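Local coordinates for methane monooxygenase hydroxylase, MmoD (Methylosinus sporium, PDB 6D7K), which belongs to the soluble methane monooxygenase system, in which it binds the hydroxylase and probably acts as an inhibitor of methane oxidation, at residues H[65-68]-H[69-73]. Numbering follows the deposited sequence.
Sequences VLSH and FKRQD
Val65 and Phe69, one helical turn apart, point the same way, and the valine sits over one face of the phenyl ring. Val65 CG1 makes a CH-pi contact, 4.0 Å from the centroid of the Phe69 ring, and comes within 3.7 Å of Phe69 CZ. The carbonyl O of Val65 hangs over one face too, nearer the rim. Phe69 gets there because its CG lies beside the backbone N and anti to the carbonyl carbon (chi1 -71°), which turns the ring back toward Val65, on the preceding turn. Leu66 adds a looser apolar touch, its CD2 lying 4.3 Å from CD2 of Phe69. Arg42 makes a cation-pi contact with the same ring.

The imidazole of His68 meets the phenyl ring obliquely, His68 CD2 lying 3.5 Å from Phe69 CD1 with the two planes inclined at 49°. With an alanine here instead of Phe69, Val65 CG1, His68 CD2 and the Arg42 cation would probably all lose their aromatic partner. The imidazole also leans on the amide of Gln72, His68 CE1 to Gln72 CD 3.7 Å, the flat groups turned 32° apart; this is van der Waals contact, and His68 ND1 is hydrogen-bonded to a polar side chain of another protein's chain. At the edge of the Arg71 guanidinium, Ser67 OG approaches Arg71 NH2 to 3.8 Å.

Beneath these side chains run four successive i to i+4 backbone hydrogen bonds, from the amides of Phe69, Lys70, Arg71 and Gln72 to the carbonyls of Val65 through His68. The one from Lys70 N to Leu66 O (2.7 Å) is nearly straight.

Lys70 NZ reaches out to a salt bridge with Asp22. This is a regular alpha-helix, 55-74, with Val65, Leu66 and Phe69 packed on strands of the four-stranded antiparallel sheet, while His68 and Arg71 meet a different protein's chain.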
loop_
_atom_site.group_PDB
_atom_site.type_symbol
_atom_site.label_atom_id
_atom_site.label_comp_id
_atom_site.label_asym_id
_atom_site.label_seq_id
_atom_site.Cartn_x
_atom_site.Cartn_y
_atom_site.Cartn_z
ATOM N N VAL H 65 -15.344 14.347 17.316
ATOM C CA VAL H 65 -15.079 13.527 16.134
ATOM C C VAL H 65 -16.368 12.972 15.555
ATOM O O VAL H 65 -16.506 12.853 14.332
ATOM C CB VAL H 65 -14.113 12.382 16.468
ATOM C CG1 VAL H 65 -13.856 11.574 15.218
ATOM C CG2 VAL H 65 -12.820 12.900 17.084
ATOM N N LEU H 66 -17.322 12.589 16.420
ATOM C CA LEU H 66 -18.597 12.057 15.929
ATOM C C LEU H 66 -19.421 13.136 15.234
ATOM O O LEU H 66 -20.035 12.881 14.194
ATOM C CB LEU H 66 -19.390 11.420 17.072
ATOM C CG LEU H 66 -18.877 10.063 17.564
ATOM C CD1 LEU H 66 -19.779 9.503 18.627
ATOM C CD2 LEU H 66 -18.761 9.079 16.433
ATOM N N SER H 67 -19.459 14.343 15.788
ATOM C CA SER H 67 -20.125 15.422 15.073
ATOM C C SER H 67 -19.587 15.524 13.658
ATOM O O SER H 67 -20.337 15.809 12.719
ATOM C CB SER H 67 -19.941 16.737 15.825
ATOM O OG SER H 67 -19.556 17.783 14.958
ATOM N N HIS H 68 -18.297 15.251 13.480
ATOM C CA HIS H 68 -17.693 15.359 12.162
ATOM C C HIS H 68 -18.137 14.201 11.287
ATOM O O HIS H 68 -18.609 14.406 10.166
ATOM C CB HIS H 68 -16.163 15.429 12.295
ATOM C CG HIS H 68 -15.420 15.047 11.054
ATOM N ND1 HIS H 68 -15.515 15.763 9.878
ATOM C CD2 HIS H 68 -14.581 14.016 10.801
ATOM C CE1 HIS H 68 -14.773 15.180 8.952
ATOM N NE2 HIS H 68 -14.191 14.120 9.487
ATOM N N PHE H 69 -18.019 12.976 11.801
ATOM C CA PHE H 69 -18.522 11.810 11.085
ATOM C C PHE H 69 -19.988 11.970 10.697
ATOM O O PHE H 69 -20.362 11.751 9.541
ATOM C CB PHE H 69 -18.318 10.555 11.934
ATOM C CG PHE H 69 -16.887 10.141 12.040
ATOM C CD1 PHE H 69 -15.913 10.815 11.333
ATOM C CD2 PHE H 69 -16.509 9.079 12.823
ATOM C CE1 PHE H 69 -14.582 10.434 11.419
ATOM C CE2 PHE H 69 -15.173 8.694 12.910
ATOM C CZ PHE H 69 -14.220 9.368 12.213
ATOM N N LYS H 70 -20.839 12.353 11.649
ATOM C CA LYS H 70 -22.268 12.442 11.346
ATOM C C LYS H 70 -22.553 13.500 10.285
ATOM O O LYS H 70 -23.398 13.290 9.410
ATOM C CB LYS H 70 -23.068 12.715 12.624
ATOM C CG LYS H 70 -23.046 11.544 13.593
ATOM C CD LYS H 70 -23.769 11.869 14.882
ATOM C CE LYS H 70 -23.662 10.726 15.880
ATOM N NZ LYS H 70 -24.675 9.675 15.631
ATOM N N ARG H 71 -21.855 14.638 10.344
ATOM C CA ARG H 71 -21.950 15.631 9.277
ATOM C C ARG H 71 -21.577 15.034 7.925
ATOM O O ARG H 71 -22.211 15.339 6.909
ATOM C CB ARG H 71 -21.046 16.821 9.591
ATOM C CG ARG H 71 -21.782 18.113 9.842
ATOM C CD ARG H 71 -20.812 19.215 10.193
ATOM N NE ARG H 71 -20.811 19.520 11.623
ATOM C CZ ARG H 71 -21.590 20.442 12.184
ATOM N NH1 ARG H 71 -22.427 21.136 11.421
ATOM N NH2 ARG H 71 -21.534 20.672 13.501
ATOM N N GLN H 72 -20.540 14.194 7.890
ATOM C CA GLN H 72 -20.182 13.518 6.648
ATOM C C GLN H 72 -21.334 12.656 6.163
ATOM O O GLN H 72 -21.717 12.714 4.990
ATOM C CB GLN H 72 -18.910 12.675 6.833
ATOM C CG GLN H 72 -17.633 13.510 6.960
ATOM C CD GLN H 72 -16.341 12.734 6.702
ATOM O OE1 GLN H 72 -16.086 11.689 7.313
ATOM N NE2 GLN H 72 -15.511 13.258 5.796
ATOM N N ASP H 73 -21.909 11.857 7.059
ATOM C CA ASP H 73 -23.052 11.032 6.689
ATOM C C ASP H 73 -24.221 11.895 6.222
ATOM O O ASP H 73 -24.773 11.675 5.140
ATOM C CB ASP H 73 -23.451 10.150 7.871
ATOM C CG ASP H 73 -22.290 9.332 8.402
ATOM O OD1 ASP H 73 -21.309 9.134 7.647
ATOM O OD2 ASP H 73 -22.358 8.891 9.571
#